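Local coordinates for protein metallocarboxypeptidase (Trypanosoma cruzi, PDB 3DWC) that probably trims peptides from the C terminus as a metal-dependent carboxypeptidase of the M32 family, releasing most residues but not proline, at residues Trp181-Leu186 with Tyr358-Met363; Ala430-Ser435 with Pro489-Arg494; Gly151-Glu156 with Asp371-Asn376; Glu121-Ala126 with Gly400-Gly405. All coordinates share one frame; numbering follows the deposited sequence.

In the fold
From the N terminus, the chain first reaches 121-126, at the junction of helices 99-122 and 125-147, whose partner 400-405 comes only after helix 382-394; interaction 4 thus closes the longest loop. Within it lies interaction 3, which pins the start of helix 154-162 to the C-terminal end of helix 358-374. Inside that, in turn, interaction 1 joins helix 168-196 to the first turns of helix 358-374, so the three closures are concentric and two share one helix. Interaction 2 follows in series, a short closure between helices 421-441 and 490-501. It touches interaction 1 through Pro359 against Tyr492 and Trp181 against Arg493, bringing the C-terminal helix onto the earlier pair.

Interaction 1: residues Trp181-Leu186 with Tyr358-Met363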
# COMPACT_ATOMS: atom_id res chain seq x y z
N TRP B 181 -42.68 19.17 -0.94
CA TRP B 181 -42.28 20.38 -0.17
C TRP B 181 -40.96 21.06 -0.57
O TRP B 181 -40.85 22.29 -0.38
CB TRP B 181 -42.32 20.15 1.36
CG TRP B 181 -41.47 19.00 1.86
CD1 TRP B 181 -41.89 17.73 2.12
CD2 TRP B 181 -40.06 19.03 2.15
NE1 TRP B 181 -40.83 16.96 2.54
CE2 TRP B 181 -39.70 17.74 2.55
CE3 TRP B 181 -39.08 20.03 2.10
CZ2 TRP B 181 -38.40 17.41 2.89
CZ3 TRP B 181 -37.80 19.72 2.44
CH2 TRP B 181 -37.47 18.41 2.84
N LEU B 182 -39.99 20.30 -1.11
CA LEU B 182 -38.62 20.81 -1.24
C LEU B 182 -38.43 21.80 -2.37
O LEU B 182 -37.80 22.82 -2.14
CB LEU B 182 -37.56 19.67 -1.30
CG LEU B 182 -36.07 20.06 -1.37
CD1 LEU B 182 -35.71 21.14 -0.33
CD2 LEU B 182 -35.21 18.81 -1.19
N PRO B 183 -39.00 21.54 -3.59
CA PRO B 183 -38.95 22.59 -4.64
C PRO B 183 -39.50 23.98 -4.22
O PRO B 183 -38.88 25.01 -4.52
CB PRO B 183 -39.78 21.98 -5.77
CG PRO B 183 -39.56 20.48 -5.58
CD PRO B 183 -39.63 20.31 -4.09
N GLU B 184 -40.62 24.01 -3.49
CA GLU B 184 -41.09 25.30 -2.96
C GLU B 184 -40.27 25.85 -1.78
O GLU B 184 -40.18 27.07 -1.59
CB GLU B 184 -42.57 25.23 -2.61
CG GLU B 184 -43.45 25.25 -3.85
CD GLU B 184 -43.34 26.57 -4.64
OE1 GLU B 184 -43.09 27.63 -4.01
OE2 GLU B 184 -43.52 26.54 -5.89
N LEU B 185 -39.64 24.98 -1.02
CA LEU B 185 -38.80 25.43 0.09
C LEU B 185 -37.60 26.15 -0.47
O LEU B 185 -37.19 27.18 0.06
CB LEU B 185 -38.36 24.27 0.96
CG LEU B 185 -37.41 24.60 2.14
CD1 LEU B 185 -38.02 25.69 2.99
CD2 LEU B 185 -37.15 23.38 2.99
N LEU B 186 -37.03 25.59 -1.54
CA LEU B 186 -35.87 26.18 -2.18
C LEU B 186 -36.22 27.61 -2.66
O LEU B 186 -35.50 28.59 -2.37
CB LEU B 186 -35.35 25.30 -3.32
CG LEU B 186 -34.28 25.94 -4.22
CD1 LEU B 186 -33.06 26.50 -3.39
CD2 LEU B 186 -33.79 24.94 -5.26
N TYR B 358 -28.89 19.92 -3.00
CA TYR B 358 -28.39 18.57 -3.20
C TYR B 358 -29.48 17.46 -3.35
O TYR B 358 -29.48 16.73 -4.34
CB TYR B 358 -27.37 18.25 -2.10
CG TYR B 358 -26.48 17.12 -2.47
CD1 TYR B 358 -25.16 17.34 -2.87
CD2 TYR B 358 -26.95 15.82 -2.48
CE1 TYR B 358 -24.35 16.30 -3.23
CE2 TYR B 358 -26.14 14.78 -2.82
CZ TYR B 358 -24.85 15.03 -3.19
OH TYR B 358 -24.07 13.97 -3.53
N PRO B 359 -30.41 17.35 -2.39
CA PRO B 359 -31.45 16.32 -2.52
C PRO B 359 -32.30 16.42 -3.81
O PRO B 359 -32.82 15.41 -4.27
CB PRO B 359 -32.33 16.59 -1.32
CG PRO B 359 -32.04 17.95 -0.90
CD PRO B 359 -30.58 18.09 -1.15
N LEU B 360 -32.47 17.63 -4.34
CA LEU B 360 -33.17 17.80 -5.59
C LEU B 360 -32.42 17.11 -6.76
O LEU B 360 -33.06 16.48 -7.61
CB LEU B 360 -33.43 19.27 -5.84
CG LEU B 360 -34.44 19.83 -4.83
CD1 LEU B 360 -34.46 21.36 -4.84
CD2 LEU B 360 -35.84 19.24 -5.07
N HIS B 361 -31.09 17.16 -6.77
CA HIS B 361 -30.27 16.45 -7.76
C HIS B 361 -30.43 14.94 -7.60
O HIS B 361 -30.53 14.20 -8.56
CB HIS B 361 -28.78 16.83 -7.62
CG HIS B 361 -28.45 18.26 -8.01
ND1 HIS B 361 -28.01 18.62 -9.27
CD2 HIS B 361 -28.47 19.41 -7.29
CE1 HIS B 361 -27.81 19.92 -9.31
NE2 HIS B 361 -28.05 20.42 -8.11
N VAL B 362 -30.49 14.47 -6.35
CA VAL B 362 -30.63 13.05 -6.05
C VAL B 362 -32.03 12.59 -6.43
O VAL B 362 -32.18 11.56 -7.09
CB VAL B 362 -30.34 12.78 -4.53
CG1 VAL B 362 -30.70 11.35 -4.12
CG2 VAL B 362 -28.85 13.11 -4.22
N MET B 363 -33.04 13.34 -6.00
CA MET B 363 -34.41 12.98 -6.32
C MET B 363 -34.61 12.77 -7.82
O MET B 363 -35.18 11.80 -8.27
CB MET B 363 -35.38 14.07 -5.90
CG MET B 363 -36.79 13.74 -6.26
SD MET B 363 -37.95 14.65 -5.24
CE MET B 363 -37.78 16.30 -5.87
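Leu182 and Leu360 form the close-packed middle of this purely apolar contact between helices that run roughly antiparallel, their short axes 144° apart. Leu182 holds CG anti to its backbone N (chi1 -177°), which turns the branch toward the other helix, and CD2 is the methyl that meets the ring of Pro359. There CD2 of Leu182 lies 3.3 Å from CG of Pro359, tighter than ordinary carbon contact, with the two side chains crossing at about a right angle. Leu360 is turned differently, CG beside its own N (chi1 -68°), and spreads its methyls over Leu182, Pro183 and Leu186. Its CD2 comes within 3.8 Å of Leu182 CG, while its CD1 meets Leu186 CD2 at 3.7 Å, one turn further along the helix. Val344, from a loop, also packs against Leu186.

Packing loosens toward Pro183. The CG of its ring reaches Leu360 CD2 at just 4.0 Å, an oblique touch at the border. The axes stay 10.5 Å apart, so the leucine branches rather than the backbones bridge the gap.

Tyr393 of helix 382-394 packs on both Pro183 and Leu360, yet Pro183 stays partly exposed. Beside Pro359 lie Ser424 of helix 421-441 and Tyr492 of helix 490-501.

Interaction 2: residues Ala430-Ser435 with Pro489-Arg494; sequences AAQLMS and PEHYRR. With SO4 (sulfate ion), chain V.
His491 has CG anti to its carbonyl carbon (chi1 -53°), which swings the ring toward helix 430-435, with CD2 by Gln432 and ND1 by Ser435, while Gln432, with CG anti to its N, runs extended past the ring's CD2 corner. Gln432 OE1 stands 3.5 Å from His491 CD2, amide and ring planes 51° apart. That amide is held by its own partners, OE1 by Asn488 N and NE2 by Thr483 and Thr486, and it meets the ring by contact alone; His491 NE2 pairs with Glu485.

At the other nitrogen, Ser435 OG is 3.6 Å from His491 ND1, and a water in the ring plane joins the two by weak bonds, with a third weak one from Arg494 NH2. Arg494, bent at chi2 and chi3, turns its guanidinium to a sulfate probably left from crystallisation: NH2 gives O4 a bond of 3.0 Å, and NH1 gives O3 a weaker one.

Beneath this polar side the backbones come close because Ala431 is small: its CB lies 3.6 Å from Tyr492 CA. The short helical segments cross at 83°, nearly perpendicular. Gln307 of helix 294-309 backs Ala431, and helix 168-196 also adjoins the contact, its Asn177 bonded to Glu490 and its Trp181 against Arg493.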
# COMPACT_ATOMS: atom_id res chain seq x y z
N ALA B 430 -29.01 11.15 9.01
CA ALA B 430 -28.27 12.13 9.78
C ALA B 430 -29.17 13.07 10.59
O ALA B 430 -28.89 13.34 11.77
CB ALA B 430 -27.32 12.90 8.87
N ALA B 431 -30.25 13.55 9.97
CA ALA B 431 -31.17 14.50 10.58
C ALA B 431 -31.95 13.83 11.68
O ALA B 431 -32.11 14.40 12.71
CB ALA B 431 -32.16 15.07 9.51
N GLN B 432 -32.41 12.61 11.43
CA GLN B 432 -33.12 11.79 12.39
C GLN B 432 -32.26 11.47 13.64
O GLN B 432 -32.73 11.53 14.74
CB GLN B 432 -33.60 10.49 11.73
CG GLN B 432 -34.57 9.66 12.64
CD GLN B 432 -35.47 8.71 11.86
OE1 GLN B 432 -35.89 9.02 10.76
NE2 GLN B 432 -35.82 7.55 12.46
N LEU B 433 -31.04 11.06 13.42
CA LEU B 433 -30.10 10.79 14.52
C LEU B 433 -29.80 12.01 15.40
O LEU B 433 -29.79 11.90 16.62
CB LEU B 433 -28.78 10.27 13.90
CG LEU B 433 -28.06 9.02 14.42
CD1 LEU B 433 -26.53 9.21 14.19
CD2 LEU B 433 -28.36 8.54 15.90
N MET B 434 -29.54 13.13 14.77
CA MET B 434 -29.29 14.39 15.49
C MET B 434 -30.53 14.85 16.22
O MET B 434 -30.40 15.31 17.35
CB MET B 434 -28.78 15.51 14.55
CG MET B 434 -28.45 16.82 15.27
SD MET B 434 -27.27 16.64 16.67
CE MET B 434 -25.71 16.88 15.75
N SER B 435 -31.72 14.67 15.64
CA SER B 435 -32.94 15.00 16.39
C SER B 435 -33.03 14.25 17.69
O SER B 435 -33.36 14.82 18.66
CB SER B 435 -34.25 14.69 15.60
OG SER B 435 -34.31 15.58 14.53
N PRO B 489 -38.57 10.89 6.73
CA PRO B 489 -38.02 12.13 6.16
C PRO B 489 -38.47 13.45 6.80
O PRO B 489 -37.97 14.49 6.40
CB PRO B 489 -38.46 12.07 4.69
CG PRO B 489 -39.58 11.22 4.66
CD PRO B 489 -39.44 10.21 5.76
N GLU B 490 -39.41 13.42 7.74
CA GLU B 490 -39.87 14.66 8.36
C GLU B 490 -38.78 15.37 9.14
O GLU B 490 -38.77 16.58 9.20
CB GLU B 490 -41.09 14.43 9.26
CG GLU B 490 -42.30 13.87 8.53
CD GLU B 490 -42.74 14.67 7.31
OE1 GLU B 490 -42.86 15.92 7.40
OE2 GLU B 490 -42.97 14.01 6.27
N HIS B 491 -37.86 14.61 9.74
CA HIS B 491 -36.71 15.21 10.41
C HIS B 491 -35.80 16.03 9.47
O HIS B 491 -35.35 17.12 9.84
CB HIS B 491 -35.90 14.14 11.15
CG HIS B 491 -36.72 13.31 12.09
ND1 HIS B 491 -37.18 13.79 13.29
CD2 HIS B 491 -37.21 12.06 11.98
CE1 HIS B 491 -37.89 12.85 13.90
NE2 HIS B 491 -37.93 11.79 13.11
N TYR B 492 -35.60 15.54 8.24
CA TYR B 492 -34.74 16.23 7.25
C TYR B 492 -35.45 17.50 6.84
O TYR B 492 -34.84 18.54 6.77
CB TYR B 492 -34.55 15.28 6.06
CG TYR B 492 -33.58 15.67 4.96
CD1 TYR B 492 -32.37 16.33 5.23
CD2 TYR B 492 -33.83 15.30 3.66
CE1 TYR B 492 -31.47 16.62 4.22
CE2 TYR B 492 -32.93 15.61 2.64
CZ TYR B 492 -31.77 16.25 2.92
OH TYR B 492 -30.91 16.53 1.88
N ARG B 493 -36.75 17.42 6.58
CA ARG B 493 -37.55 18.61 6.26
C ARG B 493 -37.44 19.70 7.36
O ARG B 493 -37.23 20.85 7.05
CB ARG B 493 -39.03 18.19 6.07
CG ARG B 493 -39.96 19.33 5.73
CD ARG B 493 -41.45 18.91 5.62
NE ARG B 493 -42.22 20.06 5.18
CZ ARG B 493 -43.48 20.05 4.74
NH1 ARG B 493 -44.21 18.95 4.68
NH2 ARG B 493 -44.01 21.20 4.37
N ARG B 494 -37.67 19.33 8.61
CA ARG B 494 -37.59 20.28 9.73
C ARG B 494 -36.21 20.85 9.90
O ARG B 494 -36.09 22.02 10.24
CB ARG B 494 -37.96 19.63 11.06
CG ARG B 494 -39.29 19.93 11.52
CD ARG B 494 -40.16 18.83 11.36
NE ARG B 494 -39.85 17.72 12.26
CZ ARG B 494 -40.74 16.80 12.59
NH1 ARG B 494 -41.99 16.90 12.14
NH2 ARG B 494 -40.40 15.78 13.39
S SO4 V . -43.28 13.56 12.22
O1 SO4 V . -44.20 13.89 13.33
O2 SO4 V . -43.82 12.42 11.46
O3 SO4 V . -43.26 14.69 11.30
O4 SO4 V . -41.94 13.30 12.79
O HOH W 1 -37.36 16.85 14.58

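Interaction 3: residues Gly151-Glu156 with Asp371-Asn376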
# COMPACT_ATOMS: atom_id res chain seq x y z
N GLY B 151 -39.81 -12.14 -6.51
CA GLY B 151 -40.89 -11.34 -7.08
C GLY B 151 -40.69 -9.86 -6.80
O GLY B 151 -41.65 -9.09 -6.81
N LYS B 152 -39.44 -9.47 -6.54
CA LYS B 152 -39.09 -8.07 -6.35
C LYS B 152 -38.96 -7.38 -7.69
O LYS B 152 -38.53 -7.98 -8.67
CB LYS B 152 -37.73 -7.92 -5.67
CG LYS B 152 -37.68 -8.15 -4.17
CD LYS B 152 -36.35 -7.57 -3.67
CE LYS B 152 -35.84 -8.25 -2.41
NZ LYS B 152 -34.40 -7.87 -2.25
N HIS B 153 -39.28 -6.10 -7.70
CA HIS B 153 -39.08 -5.27 -8.87
C HIS B 153 -37.56 -5.20 -9.18
O HIS B 153 -36.75 -5.04 -8.27
CB HIS B 153 -39.65 -3.88 -8.57
CG HIS B 153 -39.63 -2.95 -9.74
ND1 HIS B 153 -38.49 -2.71 -10.48
CD2 HIS B 153 -40.61 -2.19 -10.29
CE1 HIS B 153 -38.77 -1.86 -11.45
NE2 HIS B 153 -40.05 -1.53 -11.36
N PRO B 154 -37.15 -5.41 -10.44
CA PRO B 154 -35.71 -5.33 -10.77
C PRO B 154 -34.92 -4.19 -10.12
O PRO B 154 -33.82 -4.43 -9.61
CB PRO B 154 -35.70 -5.16 -12.30
CG PRO B 154 -37.17 -5.27 -12.75
CD PRO B 154 -37.95 -5.80 -11.61
N TYR B 155 -35.46 -2.97 -10.13
CA TYR B 155 -34.82 -1.81 -9.52
C TYR B 155 -34.69 -1.99 -8.01
O TYR B 155 -33.68 -1.66 -7.43
CB TYR B 155 -35.58 -0.51 -9.82
CG TYR B 155 -34.84 0.77 -9.45
CD1 TYR B 155 -33.50 0.95 -9.77
CD2 TYR B 155 -35.48 1.80 -8.79
CE1 TYR B 155 -32.82 2.12 -9.43
CE2 TYR B 155 -34.81 2.97 -8.44
CZ TYR B 155 -33.49 3.13 -8.76
OH TYR B 155 -32.84 4.29 -8.39
N GLU B 156 -35.71 -2.53 -7.37
CA GLU B 156 -35.61 -2.89 -5.97
C GLU B 156 -34.46 -3.87 -5.70
O GLU B 156 -33.72 -3.72 -4.73
CB GLU B 156 -36.92 -3.47 -5.45
CG GLU B 156 -36.89 -3.66 -3.96
CD GLU B 156 -38.23 -4.01 -3.37
OE1 GLU B 156 -38.25 -4.89 -2.48
OE2 GLU B 156 -39.24 -3.38 -3.76
N ASP B 371 -37.72 5.10 -13.70
CA ASP B 371 -38.52 5.17 -14.92
C ASP B 371 -37.90 4.38 -16.07
O ASP B 371 -38.63 3.85 -16.91
CB ASP B 371 -38.74 6.62 -15.35
CG ASP B 371 -39.83 7.33 -14.54
OD1 ASP B 371 -40.53 6.67 -13.73
OD2 ASP B 371 -40.00 8.57 -14.75
N LEU B 372 -36.57 4.33 -16.14
CA LEU B 372 -35.88 3.56 -17.19
C LEU B 372 -36.08 2.06 -16.95
O LEU B 372 -36.46 1.31 -17.84
CB LEU B 372 -34.38 3.91 -17.24
CG LEU B 372 -33.98 5.27 -17.83
CD1 LEU B 372 -32.58 5.63 -17.37
CD2 LEU B 372 -34.05 5.28 -19.40
N MET B 373 -35.83 1.64 -15.73
CA MET B 373 -36.01 0.27 -15.26
C MET B 373 -37.47 -0.20 -15.52
O MET B 373 -37.69 -1.35 -15.94
CB MET B 373 -35.66 0.24 -13.75
CG MET B 373 -34.78 -0.90 -13.25
SD MET B 373 -33.30 -1.39 -14.18
CE MET B 373 -32.67 0.16 -14.77
N ASP B 374 -38.43 0.70 -15.26
CA ASP B 374 -39.88 0.48 -15.47
C ASP B 374 -40.32 0.34 -16.92
O ASP B 374 -41.40 -0.18 -17.18
CB ASP B 374 -40.70 1.67 -14.93
CG ASP B 374 -41.40 1.38 -13.62
OD1 ASP B 374 -41.34 0.22 -13.14
OD2 ASP B 374 -42.03 2.32 -13.07
N GLY B 375 -39.53 0.87 -17.85
CA GLY B 375 -39.94 1.00 -19.24
C GLY B 375 -40.69 2.29 -19.55
O GLY B 375 -41.03 2.54 -20.71
N ASN B 376 -40.96 3.12 -18.54
CA ASN B 376 -41.68 4.38 -18.77
C ASN B 376 -40.94 5.31 -19.71
O ASN B 376 -41.56 6.09 -20.43
CB ASN B 376 -41.95 5.12 -17.46
CG ASN B 376 -43.16 4.58 -16.72
OD1 ASN B 376 -44.28 5.07 -16.91
ND2 ASN B 376 -42.96 3.56 -15.88
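His153 is the first residue of its segment to join the contact, and it does most of the polar work. Its CG is anti to the backbone N (chi1 -174°), which places the imidazole so that both nitrogens are used. ND1 accepts from Tyr155 N at 3.1 Å, nearly in the ring plane. NE2 donates to Asp374 OD1 at 2.8 Å along an almost straight line (177°), leaving the ring edge in its own plane but meeting the carboxylate from above that group's plane. With ND1 accepting and NE2 donating, the ring's rotation is fixed and the pattern fits the neutral tautomer with its proton on NE2. The carboxylate would be expected to polarise that N-H, whereas the capping bond at ND1 would work against a second proton.

Next, Pro154 sets CB loosely against Met373 CG, at 4.5 Å. Tyr155 makes the firmer apolar touch: its CB lies 3.5 Å from Met373 CG, the side chains crossing at about a right angle. Its hydroxyl goes on to Glu369, one more tie to helix 358-374, and Phe139 of helix 125-147 also packs on Met373.

Two helix ends therefore meet here: His153 is the N-cap of helix 154-162, and Gly375, with phi 88°, closes helix 358-374 in a Schellman motif.

Interaction 4: residues Glu121-Ala126 with Gly400-Gly405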
# COMPACT_ATOMS: atom_id res chain seq x y z
N GLU B 121 -16.93 15.19 -22.01
CA GLU B 121 -16.03 16.31 -22.26
C GLU B 121 -16.39 17.09 -23.53
O GLU B 121 -16.11 18.29 -23.64
CB GLU B 121 -14.58 15.83 -22.35
CG GLU B 121 -13.55 16.96 -22.25
CD GLU B 121 -12.20 16.51 -21.71
OE1 GLU B 121 -11.98 15.28 -21.56
OE2 GLU B 121 -11.35 17.38 -21.44
N LYS B 122 -17.03 16.41 -24.47
CA LYS B 122 -17.41 17.01 -25.75
C LYS B 122 -18.89 17.45 -25.86
O LYS B 122 -19.27 18.05 -26.86
CB LYS B 122 -17.07 16.03 -26.88
CG LYS B 122 -15.56 15.95 -27.15
CD LYS B 122 -15.23 14.83 -28.12
CE LYS B 122 -13.87 15.03 -28.78
NZ LYS B 122 -13.78 16.30 -29.57
N ASN B 123 -19.71 17.16 -24.84
CA ASN B 123 -21.14 17.49 -24.85
C ASN B 123 -21.96 16.65 -25.85
O ASN B 123 -22.93 17.14 -26.44
CB ASN B 123 -21.36 19.00 -25.08
CG ASN B 123 -22.73 19.50 -24.60
OD1 ASN B 123 -23.52 18.77 -23.99
ND2 ASN B 123 -23.02 20.76 -24.90
N ASP B 124 -21.59 15.39 -26.01
CA ASP B 124 -22.08 14.54 -27.10
C ASP B 124 -22.89 13.35 -26.60
O ASP B 124 -22.37 12.25 -26.41
CB ASP B 124 -20.90 14.03 -27.93
CG ASP B 124 -21.33 13.38 -29.25
OD1 ASP B 124 -22.40 13.75 -29.79
OD2 ASP B 124 -20.59 12.51 -29.74
N PHE B 125 -24.18 13.58 -26.39
CA PHE B 125 -25.04 12.54 -25.82
C PHE B 125 -25.31 11.46 -26.86
O PHE B 125 -25.38 10.27 -26.54
CB PHE B 125 -26.37 13.12 -25.36
CG PHE B 125 -27.31 12.08 -24.85
CD1 PHE B 125 -27.17 11.57 -23.57
CD2 PHE B 125 -28.32 11.58 -25.66
CE1 PHE B 125 -28.03 10.60 -23.11
CE2 PHE B 125 -29.19 10.61 -25.20
CZ PHE B 125 -29.05 10.12 -23.93
N ALA B 126 -25.50 11.91 -28.09
CA ALA B 126 -25.69 11.06 -29.29
C ALA B 126 -24.60 10.00 -29.53
O ALA B 126 -24.90 8.88 -29.95
CB ALA B 126 -25.83 11.93 -30.48
N GLY B 400 -29.61 20.95 -24.40
CA GLY B 400 -28.45 21.20 -25.27
C GLY B 400 -27.13 21.16 -24.52
O GLY B 400 -26.08 21.22 -25.14
N ASN B 401 -27.20 21.05 -23.20
CA ASN B 401 -26.02 21.01 -22.32
C ASN B 401 -25.96 19.70 -21.56
O ASN B 401 -26.11 19.66 -20.33
CB ASN B 401 -26.02 22.18 -21.33
CG ASN B 401 -24.70 22.33 -20.60
OD1 ASN B 401 -23.83 21.47 -20.69
ND2 ASN B 401 -24.54 23.44 -19.88
N ASP B 402 -25.72 18.62 -22.29
CA ASP B 402 -25.70 17.29 -21.69
C ASP B 402 -24.46 17.07 -20.83
O ASP B 402 -24.52 16.36 -19.81
CB ASP B 402 -25.84 16.25 -22.79
CG ASP B 402 -27.10 16.44 -23.58
OD1 ASP B 402 -28.19 16.44 -22.95
OD2 ASP B 402 -27.01 16.64 -24.81
N LYS B 403 -23.36 17.71 -21.21
CA LYS B 403 -22.13 17.76 -20.40
C LYS B 403 -22.36 18.04 -18.89
O LYS B 403 -21.88 17.31 -18.00
CB LYS B 403 -21.21 18.84 -21.00
CG LYS B 403 -19.92 19.12 -20.21
CD LYS B 403 -18.85 19.70 -21.13
CE LYS B 403 -17.50 19.79 -20.48
NZ LYS B 403 -16.49 20.23 -21.46
N GLU B 404 -23.08 19.13 -18.63
CA GLU B 404 -23.46 19.52 -17.26
C GLU B 404 -24.88 19.09 -16.94
O GLU B 404 -25.41 19.41 -15.88
CB GLU B 404 -23.32 21.04 -17.10
CG GLU B 404 -21.98 21.61 -17.59
CD GLU B 404 -21.79 23.07 -17.21
OE1 GLU B 404 -22.43 23.92 -17.82
OE2 GLU B 404 -21.03 23.36 -16.27
N GLY B 405 -25.51 18.37 -17.86
CA GLY B 405 -26.81 17.75 -17.68
C GLY B 405 -26.64 16.27 -17.41
O GLY B 405 -25.91 15.89 -16.50
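Asn123 carries this surface contact, and its side chain can be followed outward from the turn after helix 99-122. The residue has positive phi (69°) and ends that helix in a Schellman motif; CG is anti to the backbone N, aiming the amide into the loop 400-405. CB passes Lys403 CB at 4.1 Å, a light touch. CG sits within van der Waals range of Gly400 O and Asp402 N, and there the two amide arms part. OD1 receives two backbone N-H groups: Lys403 N at 3.0 Å on a fairly straight line (168°), standing above the plane of the amide carbonyl, and Asp402 N at 2.8 Å, a weak bond because its angle is only 120°. ND2 donates to Gly400 O at 3.1 Å, arriving in the plane of that carbonyl on a lone pair. The amide thus spans the loop backbone, taking from its N-H groups and giving to its C=O.

A further hydrogen bond and a carbon-to-oxygen touch lie nearby. Lys403, extended beyond CG, reaches back so that NZ donates to Glu121 O at 2.9 Å, in the last turn of the helix. Phe125 CB rests 3.6 Å from Asp402 OD2, while Pro383 of helix 382-394 packs against both Phe125 and Asp402.

The loop is also braced from within: Asn401 OD1 accepts from Glu404 N, an Asx motif, and Asn401 ND2 donates to Glu404 OE1.

Lys403 brings its positive charge to the C-terminal end of helix 99-122, where the helix dipole would be expected to favour it; the loop is held chiefly by neutral amide bonds, with that ammonium group as a charged supplement.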